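Alpha-L-rhamnosidase (Streptomyces avermitilis, PDB 3W5M) hydrolyses terminal alpha-L-rhamnose residues from plant glycosides such as naringin, rutin and hesperidin and from gum arabic, and binds L-rhamnose through a calcium-dependent carbohydrate-binding module. Local coordinates at residues A[898-901]-A[905-908]; A[746-751]-A[909-914]; A[9-14]-A[18-23]; A[25-30]-A[106-111]. All coordinates share one frame; numbering follows the deposited sequence. Where two conformers were deposited one is given.

Interaction 1: residues A[898-901]-A[905-908]; sequences DSIQ and GFQT
Ile-900 and Phe-906 form a single antiparallel bridge in a tight loop of the (alpha/alpha)6-barrel domain. Two backbone hydrogen bonds clamp the chain on itself. Gln-907 N donates to Ser-899 O at 3.0 Å. Gln-901 N donates to Gly-905 O at 2.8 Å. The CA-H groups of Phe-906 and Ile-900 make further weak contacts with Ser-899 O and Gly-905 O. The side chains add a third link. Gln-907 NE2 gives Asp-898 OD2 a 2.9 Å hydrogen bond with an almost straight N-H angle of 174°. OD2 lies in the amide plane of Gln-907, but the bond reaches it from above the carboxylate plane, which is turned well away from the amide. Gln-907 reaches it because its chain bends at chi2 (-75°). The other end of that amide is held as well: Gln-907 OE1 accepts from Thr-908 N on an in-plane lone pair, so both ends of the group are fixed and its rotation is restrained. The amide of Gln-901 stacks on that of Gln-907, with planes only 20° apart. On the apolar side, Ile-900 and Phe-906 lie alongside each other and point the same way. Further out, Ser-899 OG is hydrogen-bonded to Asn-912 OD1, and Tyr-538 meets the Phe-906 ring. The loop follows closely on Glu-895, the inferred proton acceptor, whose side chain is about 4 Å from that of Ser-899. In the apolar pair, Ile-900 CG1 sits at the edge of the Phe-906 ring, 3.9 Å from CE1.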
loop_
_atom_site.group_PDB
_atom_site.type_symbol
_atom_site.label_atom_id
_atom_site.label_comp_id
_atom_site.label_asym_id
_atom_site.label_seq_id
_atom_site.Cartn_x
_atom_site.Cartn_y
_atom_site.Cartn_z
ATOM N N ASP A 898 18.652 1.626 14.058
ATOM C CA ASP A 898 19.170 0.411 14.714
ATOM C C ASP A 898 18.175 -0.739 14.747
ATOM O O ASP A 898 18.089 -1.431 15.750
ATOM C CB ASP A 898 19.555 0.732 16.163
ATOM C CG ASP A 898 18.422 1.354 16.939
ATOM O OD1 ASP A 898 17.422 1.770 16.318
ATOM O OD2 ASP A 898 18.513 1.433 18.184
ATOM N N SER A 899 17.418 -0.960 13.674
ATOM C CA SER A 899 16.452 -2.082 13.706
ATOM C C SER A 899 17.143 -3.414 14.054
ATOM O O SER A 899 16.584 -4.224 14.800
ATOM C CB SER A 899 15.635 -2.166 12.410
ATOM O OG SER A 899 14.685 -1.110 12.397
ATOM N N ILE A 900 18.343 -3.623 13.508
ATOM C CA ILE A 900 19.322 -4.547 14.080
ATOM C C ILE A 900 20.345 -3.670 14.802
ATOM O O ILE A 900 20.918 -2.757 14.189
ATOM C CB ILE A 900 20.077 -5.379 13.031
ATOM C CG1 ILE A 900 19.112 -6.259 12.213
ATOM C CG2 ILE A 900 21.114 -6.266 13.726
ATOM C CD1 ILE A 900 19.693 -6.812 10.918
ATOM N N GLN A 901 20.558 -3.922 16.092
ATOM C CA GLN A 901 21.477 -3.099 16.896
ATOM C C GLN A 901 22.938 -3.520 16.738
ATOM O O GLN A 901 23.209 -4.639 16.276
ATOM C CB GLN A 901 21.090 -3.150 18.364
ATOM C CG GLN A 901 19.606 -3.034 18.590
ATOM C CD GLN A 901 19.292 -2.471 19.946
ATOM O OE1 GLN A 901 18.633 -3.118 20.755
ATOM N NE2 GLN A 901 19.771 -1.262 20.211
ATOM N N GLY A 905 21.540 -7.836 18.324
ATOM C CA GLY A 905 20.139 -8.094 18.652
ATOM C C GLY A 905 19.171 -7.223 17.851
ATOM O O GLY A 905 19.581 -6.274 17.180
ATOM N N PHE A 906 17.885 -7.547 17.933
ATOM C CA PHE A 906 16.844 -6.740 17.298
ATOM C C PHE A 906 16.339 -5.680 18.250
ATOM O O PHE A 906 16.358 -5.860 19.469
ATOM C CB PHE A 906 15.680 -7.636 16.858
ATOM C CG PHE A 906 16.049 -8.634 15.815
ATOM C CD1 PHE A 906 16.580 -8.222 14.594
ATOM C CD2 PHE A 906 15.823 -10.004 16.025
ATOM C CE1 PHE A 906 16.909 -9.147 13.612
ATOM C CE2 PHE A 906 16.166 -10.921 15.050
ATOM C CZ PHE A 906 16.697 -10.501 13.843
ATOM N N GLN A 907 15.891 -4.564 17.693
ATOM C CA GLN A 907 15.160 -3.590 18.463
ATOM C C GLN A 907 13.841 -4.212 18.918
ATOM O O GLN A 907 13.529 -5.374 18.561
ATOM C CB GLN A 907 14.921 -2.316 17.636
ATOM C CG GLN A 907 15.841 -1.159 18.012
ATOM C CD GLN A 907 15.467 -0.493 19.315
ATOM O OE1 GLN A 907 14.507 -0.884 19.990
ATOM N NE2 GLN A 907 16.222 0.542 19.675
ATOM N N THR A 908 13.063 -3.467 19.691
ATOM C CA THR A 908 11.865 -4.040 20.286
ATOM C C THR A 908 10.796 -4.412 19.252
ATOM O O THR A 908 10.377 -3.553 18.465
ATOM C CB THR A 908 11.218 -3.147 21.353
ATOM O OG1 THR A 908 9.972 -3.732 21.740
ATOM C CG2 THR A 908 10.931 -1.735 20.827
#

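Interaction 2: residues A[746-751]-A[909-914]; sequences DWLNVS and PEMNSF
A Met-aromatic contact at the rhamnose-binding end of the (alpha/alpha)6-barrel joins Trp-747 to Met-911. The two come from loops far apart in the sequence. Met-911 SD lies in the plane of the indole, at its edge, 3.7 Å from Trp-747 CZ2 and 86° off the ring normal. The methionine is extended through CG and SD, then bends at chi3 (70°). This turn brings CE back to Trp-747 CZ2, also at 3.7 Å, and toward Leu-748. Leu-748 and Met-911 meet tip to tip. Leu-748 follows Trp-747 in a type II turn, in which Asp-746 O accepts from both Asn-749 N and Asn-749 ND2. The Met-911 side chain also lies about 4 Å from those of Glu-895, the inferred proton acceptor, and Arg-634, a rhamnose-binding residue. A Tris molecule, probably from the crystallisation liquor, sits beside the indole. An alanine in place of Trp-747 would remove the ring edge and is likely to leave the sulfur and methyl of Met-911 without their aromatic partner and freer to turn. On the leucine side, Leu-748 CD1 stands 4.0 Å from Met-911 CE.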
loop_
_atom_site.group_PDB
_atom_site.type_symbol
_atom_site.label_atom_id
_atom_site.label_comp_id
_atom_site.label_asym_id
_atom_site.label_seq_id
_atom_site.Cartn_x
_atom_site.Cartn_y
_atom_site.Cartn_z
ATOM N N ASP A 746 10.205 14.699 15.780
ATOM C CA ASP A 746 11.223 14.109 14.936
ATOM C C ASP A 746 11.376 12.624 15.292
ATOM O O ASP A 746 12.424 12.171 15.756
ATOM C CB ASP A 746 12.566 14.872 15.032
ATOM C CG ASP A 746 13.569 14.436 13.977
ATOM O OD1 ASP A 746 13.163 14.144 12.828
ATOM O OD2 ASP A 746 14.789 14.376 14.286
ATOM N N TRP A 747 10.297 11.883 15.047
ATOM C CA TRP A 747 10.191 10.442 15.325
ATOM C C TRP A 747 11.451 9.624 15.057
ATOM O O TRP A 747 12.029 9.678 13.973
ATOM C CB TRP A 747 9.021 9.899 14.484
ATOM C CG TRP A 747 8.521 8.531 14.848
ATOM C CD1 TRP A 747 8.602 7.387 14.091
ATOM C CD2 TRP A 747 7.816 8.181 16.037
ATOM N NE1 TRP A 747 8.002 6.346 14.755
ATOM C CE2 TRP A 747 7.513 6.806 15.953
ATOM C CE3 TRP A 747 7.414 8.898 17.174
ATOM C CZ2 TRP A 747 6.826 6.132 16.966
ATOM C CZ3 TRP A 747 6.744 8.235 18.170
ATOM C CH2 TRP A 747 6.442 6.859 18.059
ATOM N N LEU A 748 11.852 8.816 16.044
ATOM C CA LEU A 748 12.981 7.884 15.904
ATOM C C LEU A 748 14.330 8.563 15.591
ATOM O O LEU A 748 15.191 7.998 14.932
ATOM C CB LEU A 748 12.636 6.723 14.921
ATOM C CG LEU A 748 11.460 5.871 15.396
ATOM C CD1 LEU A 748 11.031 4.878 14.313
ATOM C CD2 LEU A 748 11.831 5.132 16.676
ATOM N N ASN A 749 14.505 9.793 16.074
ATOM C CA ASN A 749 15.839 10.406 16.136
ATOM C C ASN A 749 16.793 9.543 16.994
ATOM O O ASN A 749 16.322 8.757 17.825
ATOM C CB ASN A 749 15.724 11.821 16.726
ATOM C CG ASN A 749 15.197 11.825 18.150
ATOM O OD1 ASN A 749 15.915 11.458 19.087
ATOM N ND2 ASN A 749 13.945 12.249 18.328
ATOM N N VAL A 750 18.104 9.722 16.821
ATOM C CA VAL A 750 19.121 8.990 17.607
ATOM C C VAL A 750 19.524 9.814 18.833
ATOM O O VAL A 750 20.507 10.559 18.782
ATOM C CB VAL A 750 20.398 8.682 16.783
ATOM C CG1 VAL A 750 21.234 7.595 17.471
ATOM C CG2 VAL A 750 20.061 8.257 15.362
ATOM N N SER A 751 18.754 9.653 19.913
ATOM C CA SER A 751 18.967 10.365 21.182
ATOM C C SER A 751 19.328 11.844 20.996
ATOM O O SER A 751 20.361 12.324 21.486
ATOM C CB SER A 751 20.007 9.650 22.056
ATOM O OG SER A 751 20.095 10.273 23.329
ATOM N N PRO A 909 10.319 -5.678 19.299
ATOM C CA PRO A 909 9.235 -6.146 18.413
ATOM C C PRO A 909 7.918 -5.402 18.624
ATOM O O PRO A 909 6.972 -5.595 17.860
ATOM C CB PRO A 909 9.077 -7.627 18.800
ATOM C CG PRO A 909 9.599 -7.718 20.208
ATOM C CD PRO A 909 10.761 -6.742 20.228
ATOM N N GLU A 910 7.841 -4.566 19.652
ATOM C CA GLU A 910 6.656 -3.754 19.848
ATOM C C GLU A 910 6.500 -2.776 18.691
ATOM O O GLU A 910 5.386 -2.392 18.356
ATOM C CB GLU A 910 6.701 -3.002 21.174
ATOM C CG GLU A 910 6.181 -3.826 22.343
ATOM C CD GLU A 910 6.641 -3.291 23.687
ATOM O OE1 GLU A 910 7.370 -2.268 23.706
ATOM O OE2 GLU A 910 6.281 -3.900 24.726
ATOM N N MET A 911 7.619 -2.370 18.103
ATOM C CA MET A 911 7.590 -1.550 16.880
ATOM C C MET A 911 8.953 -1.590 16.184
ATOM O O MET A 911 9.866 -0.836 16.538
ATOM C CB MET A 911 7.143 -0.106 17.185
ATOM C CG MET A 911 6.688 0.676 15.953
ATOM S SD MET A 911 6.648 2.464 16.294
ATOM C CE MET A 911 8.401 2.793 16.415
ATOM N N ASN A 912 9.099 -2.498 15.213
ATOM C CA ASN A 912 10.365 -2.662 14.513
ATOM C C ASN A 912 10.282 -3.267 13.119
ATOM O O ASN A 912 10.579 -4.459 12.915
ATOM C CB ASN A 912 11.367 -3.482 15.349
ATOM C CG ASN A 912 12.771 -3.380 14.805
ATOM O OD1 ASN A 912 13.167 -2.325 14.311
ATOM N ND2 ASN A 912 13.535 -4.475 14.869
ATOM N N SER A 913 9.980 -2.431 12.143
ATOM C CA SER A 913 9.860 -2.880 10.743
ATOM C C SER A 913 11.190 -2.796 9.962
ATOM O O SER A 913 12.025 -1.905 10.205
ATOM C CB SER A 913 8.737 -2.073 10.065
ATOM O OG SER A 913 9.049 -1.774 8.708
ATOM N N PHE A 914 11.400 -3.734 9.038
ATOM C CA PHE A 914 12.562 -3.680 8.162
ATOM C C PHE A 914 12.253 -3.147 6.764
ATOM O O PHE A 914 13.041 -3.340 5.834
ATOM C CB PHE A 914 13.262 -5.036 8.107
ATOM C CG PHE A 914 13.799 -5.461 9.437
ATOM C CD1 PHE A 914 12.980 -6.118 10.349
ATOM C CD2 PHE A 914 15.091 -5.114 9.819
ATOM C CE1 PHE A 914 13.469 -6.481 11.602
ATOM C CE2 PHE A 914 15.591 -5.470 11.067
ATOM C CZ PHE A 914 14.774 -6.144 11.960
#

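Interaction 3: residues A[9-14]-A[18-23]; sequences PSVEYV and LGLDAA
Leu-20 packs against Val-11 and Glu-12 in the N-terminal immunoglobulin-like domain, where the chain passes from strand 10-11 to the corner at Gly-19. The apolar contacts come first. Leu-20 CD2 lies 3.7 Å from Val-11 CG1 and 3.8 Å from Glu-12 CG. Its other methyl, CD1, meets the same glutamate at CG and CB, so both branches of the leucine are used. The Leu-20 and Glu-12 side chains run at about a right angle. Leu-20 has CG anti to its backbone nitrogen (chi1 -177°), which carries the two methyls across to the turn. A serine in place of Leu-20 would remove both methyls, and this is likely to open a gap beside Val-11 and the aliphatic part of Glu-12.

Backbone bonds shape one side of the contact. Val-11 to Val-14 is a type I' turn closed by two hydrogen bonds, Val-11 N to Val-14 O at 2.9 Å and Val-14 N to Val-11 O at 3.1 Å. It places Glu-12 next to Val-11 on the leucine.

The charge lies further out. Glu-12 is bent at chi2, and its OE1 forms a salt bridge with Arg-26 NH2 on the adjoining strand. Pro-25 also touches Leu-20 and Val-11. Glu-12 thus has two roles: its methylene groups pack on the leucine, while its carboxylate is paired with arginine. No hydrogen bond spans the two segments, so side-chain packing alone joins them directly.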
loop_
_atom_site.group_PDB
_atom_site.type_symbol
_atom_site.label_atom_id
_atom_site.label_comp_id
_atom_site.label_asym_id
_atom_site.label_seq_id
_atom_site.Cartn_x
_atom_site.Cartn_y
_atom_site.Cartn_z
ATOM N N PRO A 9 2.402 9.609 -26.948
ATOM C CA PRO A 9 1.440 10.510 -26.329
ATOM C C PRO A 9 0.606 9.784 -25.260
ATOM O O PRO A 9 0.432 8.568 -25.312
ATOM C CB PRO A 9 0.586 10.968 -27.512
ATOM C CG PRO A 9 0.639 9.837 -28.485
ATOM C CD PRO A 9 1.990 9.194 -28.307
ATOM N N SER A 10 0.122 10.517 -24.271
ATOM C CA SER A 10 -0.568 9.862 -23.157
ATOM C C SER A 10 -1.778 10.670 -22.715
ATOM O O SER A 10 -1.918 11.845 -23.045
ATOM C CB SER A 10 0.380 9.636 -21.968
ATOM O OG SER A 10 0.764 10.876 -21.386
ATOM N N VAL A 11 -2.649 10.006 -21.965
ATOM C CA VAL A 11 -3.866 10.620 -21.458
ATOM C C VAL A 11 -3.898 10.286 -19.965
ATOM O O VAL A 11 -3.827 9.123 -19.575
ATOM C CB VAL A 11 -5.113 10.072 -22.172
ATOM C CG1 VAL A 11 -6.374 10.733 -21.616
ATOM C CG2 VAL A 11 -5.036 10.328 -23.688
ATOM N N GLU A 12 -3.983 11.306 -19.119
ATOM C CA GLU A 12 -3.943 11.063 -17.681
ATOM C C GLU A 12 -2.791 10.127 -17.273
ATOM O O GLU A 12 -3.008 9.172 -16.512
ATOM C CB GLU A 12 -5.304 10.557 -17.163
ATOM C CG GLU A 12 -6.457 11.542 -17.329
ATOM C CD GLU A 12 -6.341 12.737 -16.376
ATOM O OE1 GLU A 12 -5.866 12.558 -15.219
ATOM O OE2 GLU A 12 -6.730 13.862 -16.770
ATOM N N TYR A 13 -1.585 10.444 -17.762
ATOM C CA TYR A 13 -0.328 9.775 -17.405
ATOM C C TYR A 13 -0.147 8.408 -18.034
ATOM O O TYR A 13 0.854 7.755 -17.778
ATOM C CB TYR A 13 -0.185 9.625 -15.871
ATOM C CG TYR A 13 0.006 10.952 -15.172
ATOM C CD1 TYR A 13 1.257 11.513 -15.073
ATOM C CD2 TYR A 13 -1.072 11.627 -14.595
ATOM C CE1 TYR A 13 1.455 12.726 -14.421
ATOM C CE2 TYR A 13 -0.893 12.851 -13.937
ATOM C CZ TYR A 13 0.374 13.397 -13.867
ATOM O OH TYR A 13 0.618 14.595 -13.195
ATOM N N VAL A 14 -1.100 7.940 -18.820
ATOM C CA VAL A 14 -0.936 6.564 -19.339
ATOM C C VAL A 14 -1.223 6.483 -20.850
ATOM O O VAL A 14 -1.949 7.302 -21.390
ATOM C CB VAL A 14 -1.751 5.491 -18.559
ATOM C CG1 VAL A 14 -1.533 5.552 -17.039
ATOM C CG2 VAL A 14 -3.211 5.551 -18.891
ATOM N N LEU A 18 -8.146 2.511 -20.416
ATOM C CA LEU A 18 -9.440 1.892 -20.664
ATOM C C LEU A 18 -10.292 2.090 -19.427
ATOM O O LEU A 18 -9.987 1.543 -18.346
ATOM C CB LEU A 18 -9.243 0.386 -20.895
ATOM C CG LEU A 18 -10.473 -0.490 -21.148
ATOM C CD1 LEU A 18 -10.998 -0.289 -22.561
ATOM C CD2 LEU A 18 -10.082 -1.954 -20.993
ATOM N N GLY A 19 -11.386 2.840 -19.570
ATOM C CA GLY A 19 -12.313 3.050 -18.444
ATOM C C GLY A 19 -11.946 4.307 -17.649
ATOM O O GLY A 19 -11.829 4.260 -16.433
ATOM N N LEU A 20 -11.759 5.412 -18.347
ATOM C CA LEU A 20 -11.317 6.674 -17.754
ATOM C C LEU A 20 -12.543 7.574 -17.634
ATOM O O LEU A 20 -13.199 7.859 -18.646
ATOM C CB LEU A 20 -10.257 7.329 -18.644
ATOM C CG LEU A 20 -9.620 8.634 -18.149
ATOM C CD1 LEU A 20 -8.695 8.360 -16.976
ATOM C CD2 LEU A 20 -8.825 9.304 -19.261
ATOM N N ASP A 21 -12.837 8.041 -16.421
ATOM C CA ASP A 21 -14.040 8.824 -16.192
ATOM C C ASP A 21 -13.877 10.350 -16.168
ATOM O O ASP A 21 -14.879 11.056 -16.044
ATOM C CB ASP A 21 -14.791 8.320 -14.933
ATOM C CG ASP A 21 -15.643 7.071 -15.221
ATOM O OD1 ASP A 21 -15.849 6.741 -16.408
ATOM O OD2 ASP A 21 -16.108 6.412 -14.262
ATOM N N ALA A 22 -12.650 10.855 -16.322
ATOM C CA ALA A 22 -12.395 12.306 -16.335
ATOM C C ALA A 22 -13.258 13.003 -17.395
ATOM O O ALA A 22 -13.343 12.532 -18.534
ATOM C CB ALA A 22 -10.917 12.587 -16.589
ATOM N N ALA A 23 -13.930 14.100 -17.016
ATOM C CA ALA A 23 -14.680 14.902 -17.996
ATOM C C ALA A 23 -13.756 15.618 -18.998
ATOM O O ALA A 23 -14.090 15.815 -20.195
ATOM C CB ALA A 23 -15.589 15.906 -17.283
#

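Interaction 4: residues A[25-30]-A[106-111]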
loop_
_atom_site.group_PDB
_atom_site.type_symbol
_atom_site.label_atom_id
_atom_site.label_comp_id
_atom_site.label_asym_id
_atom_site.label_seq_id
_atom_site.Cartn_x
_atom_site.Cartn_y
_atom_site.Cartn_z
ATOM N N PRO A 25 -10.112 14.844 -19.805
ATOM C CA PRO A 25 -8.852 14.087 -19.668
ATOM C C PRO A 25 -7.668 14.917 -20.148
ATOM O O PRO A 25 -7.774 15.606 -21.162
ATOM C CB PRO A 25 -9.057 12.838 -20.560
ATOM C CG PRO A 25 -10.278 13.103 -21.358
ATOM C CD PRO A 25 -11.097 14.137 -20.626
ATOM N N ARG A 26 -6.543 14.828 -19.442
ATOM C CA ARG A 26 -5.368 15.671 -19.733
ATOM C C ARG A 26 -4.399 14.951 -20.643
ATOM O O ARG A 26 -3.920 13.858 -20.320
ATOM C CB ARG A 26 -4.684 16.096 -18.445
ATOM C CG ARG A 26 -5.558 17.041 -17.619
ATOM C CD ARG A 26 -4.994 17.223 -16.199
ATOM N NE ARG A 26 -5.009 15.946 -15.491
ATOM C CZ ARG A 26 -4.355 15.704 -14.351
ATOM N NH1 ARG A 26 -3.632 16.655 -13.768
ATOM N NH2 ARG A 26 -4.425 14.504 -13.810
ATOM N N LEU A 27 -4.076 15.597 -21.753
ATOM C CA LEU A 27 -3.318 14.984 -22.841
ATOM C C LEU A 27 -1.871 15.462 -22.771
ATOM O O LEU A 27 -1.610 16.636 -22.428
ATOM C CB LEU A 27 -3.947 15.439 -24.171
ATOM C CG LEU A 27 -5.443 15.130 -24.358
ATOM C CD1 LEU A 27 -5.919 15.744 -25.671
ATOM C CD2 LEU A 27 -5.660 13.637 -24.366
ATOM N N SER A 28 -0.925 14.577 -23.095
ATOM C CA SER A 28 0.494 14.933 -23.083
ATOM C C SER A 28 1.193 14.432 -24.337
ATOM O O SER A 28 0.871 13.337 -24.831
ATOM C CB SER A 28 1.203 14.340 -21.859
ATOM O OG SER A 28 0.746 14.948 -20.636
ATOM N N TRP A 29 2.143 15.209 -24.842
ATOM C CA TRP A 29 2.907 14.815 -26.048
ATOM C C TRP A 29 4.412 15.083 -25.923
ATOM O O TRP A 29 4.917 16.105 -26.387
ATOM C CB TRP A 29 2.298 15.395 -27.345
ATOM C CG TRP A 29 1.932 16.871 -27.305
ATOM C CD1 TRP A 29 2.738 17.929 -27.623
ATOM C CD2 TRP A 29 0.657 17.430 -26.965
ATOM N NE1 TRP A 29 2.045 19.112 -27.471
ATOM C CE2 TRP A 29 0.773 18.835 -27.077
ATOM C CE3 TRP A 29 -0.566 16.879 -26.553
ATOM C CZ2 TRP A 29 -0.288 19.703 -26.812
ATOM C CZ3 TRP A 29 -1.640 17.740 -26.326
ATOM C CH2 TRP A 29 -1.485 19.141 -26.436
ATOM N N PRO A 30 5.138 14.145 -25.295
ATOM C CA PRO A 30 6.595 14.254 -25.338
ATOM C C PRO A 30 7.033 14.344 -26.812
ATOM O O PRO A 30 6.408 13.721 -27.697
ATOM C CB PRO A 30 7.072 12.929 -24.711
ATOM C CG PRO A 30 5.883 12.346 -24.000
ATOM C CD PRO A 30 4.672 12.872 -24.717
ATOM N N SER A 106 -3.911 7.535 -31.332
ATOM C CA SER A 106 -3.995 6.799 -30.080
ATOM C C SER A 106 -5.439 6.876 -29.595
ATOM O O SER A 106 -6.295 7.391 -30.310
ATOM C CB SER A 106 -3.023 7.378 -29.040
ATOM O OG SER A 106 -2.971 6.507 -27.901
ATOM N N TRP A 107 -5.731 6.369 -28.401
ATOM C CA TRP A 107 -7.107 6.410 -27.941
ATOM C C TRP A 107 -7.195 6.391 -26.420
ATOM O O TRP A 107 -6.233 5.980 -25.728
ATOM C CB TRP A 107 -7.926 5.240 -28.552
ATOM C CG TRP A 107 -7.394 3.848 -28.259
ATOM C CD1 TRP A 107 -6.605 3.070 -29.094
ATOM C CD2 TRP A 107 -7.632 3.048 -27.079
ATOM N NE1 TRP A 107 -6.323 1.867 -28.484
ATOM C CE2 TRP A 107 -6.946 1.819 -27.258
ATOM C CE3 TRP A 107 -8.348 3.252 -25.883
ATOM C CZ2 TRP A 107 -6.960 0.805 -26.296
ATOM C CZ3 TRP A 107 -8.354 2.239 -24.916
ATOM C CH2 TRP A 107 -7.661 1.028 -25.130
ATOM N N TRP A 108 -8.318 6.881 -25.900
ATOM C CA TRP A 108 -8.739 6.540 -24.526
ATOM C C TRP A 108 -10.189 6.100 -24.589
ATOM O O TRP A 108 -10.891 6.423 -25.546
ATOM C CB TRP A 108 -8.532 7.701 -23.544
ATOM C CG TRP A 108 -9.581 8.793 -23.579
ATOM C CD1 TRP A 108 -10.698 8.893 -22.796
ATOM C CD2 TRP A 108 -9.586 9.951 -24.429
ATOM N NE1 TRP A 108 -11.401 10.037 -23.107
ATOM C CE2 TRP A 108 -10.738 10.710 -24.100
ATOM C CE3 TRP A 108 -8.715 10.433 -25.422
ATOM C CZ2 TRP A 108 -11.043 11.915 -24.735
ATOM C CZ3 TRP A 108 -9.019 11.628 -26.057
ATOM C CH2 TRP A 108 -10.169 12.361 -25.704
ATOM N N GLU A 109 -10.636 5.345 -23.597
ATOM C CA GLU A 109 -12.012 4.904 -23.570
ATOM C C GLU A 109 -12.646 5.265 -22.234
ATOM O O GLU A 109 -12.108 4.952 -21.175
ATOM C CB GLU A 109 -12.099 3.391 -23.851
ATOM C CG GLU A 109 -13.526 2.869 -23.949
ATOM C CD GLU A 109 -13.596 1.390 -24.308
ATOM O OE1 GLU A 109 -12.931 0.988 -25.288
ATOM O OE2 GLU A 109 -14.323 0.624 -23.637
ATOM N N THR A 110 -13.804 5.930 -22.288
ATOM C CA THR A 110 -14.507 6.284 -21.061
ATOM C C THR A 110 -15.130 5.064 -20.422
ATOM O O THR A 110 -15.496 4.068 -21.104
ATOM C CB THR A 110 -15.580 7.367 -21.320
ATOM O OG1 THR A 110 -16.522 6.884 -22.287
ATOM C CG2 THR A 110 -14.931 8.610 -21.852
ATOM N N GLY A 111 -15.259 5.128 -19.101
ATOM C CA GLY A 111 -16.054 4.148 -18.389
ATOM C C GLY A 111 -17.520 4.535 -18.310
ATOM O O GLY A 111 -18.071 5.206 -19.206
#
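The Trp-108 side chain has CG between its backbone nitrogen and carbonyl carbon (chi1 79°), and chi2 (94°) turns the indole broadside to Pro-25. In Leu-27, CG is anti to the carbonyl carbon and CD1 extends away, so the CD2 branch is the one that approaches the same indole. The contact lies between the two sheets of the N-terminal immunoglobulin-like beta-sandwich. Strand 26-32 belongs to one sheet, and strand 106-110 is an outermost strand of the other. Pro-25 immediately precedes the first of these strands.

Pro-25 CG sits over one face of the indole, 3.3 Å above the plane and offset toward the rim. It is 3.7 Å from Trp-108 CZ2, and equally close to CE2 and NE1, so it lies over the CE2 end of the bond the two rings share. This is CH-pi-like packing of a pyrrolidine on an indole, and the two side chains cross at about a right angle. Leu-27 CD2 comes in obliquely, 4.3 Å from Trp-108 CZ3, and adds a looser contact at the far end of the six-membered ring. Val-11 of strand 10-11 touches all three residues, and Val-47 of strand 40-48 also packs on the indole.

The neighbours in sequence carry the charges, and their partners lie outside the two segments. Arg-26 pairs with Asp-712, and Glu-109 with Arg-85 and Arg-320. Trp-108, Pro-25 and Leu-27 are all buried, and no hydrogen bond crosses between the segments. The sheets are joined here by shape and apolar contact alone.

In the fold
Interactions 1 and 2 are surface contacts of the catalytic barrel, whereas interactions 3 and 4 belong to the N-terminal immunoglobulin-like domain, on the opposite side of the chain's centre. Interaction 4 is buried and interaction 3 partly so. Within each pair the contacts touch. Segments 905-908 and 909-914 are consecutive, so interactions 1 and 2 hold one continuous loop. Interactions 3 and 4 share a sheet through strands 10-11 and 26-32, and Gly-19 N probably hydrogen-bonds to Glu-109 O. Their chemistry differs. Interaction 1 is polar and largely backbone-made, interaction 2 rests on sulfur and an aromatic edge, and interactions 3 and 4 are apolar.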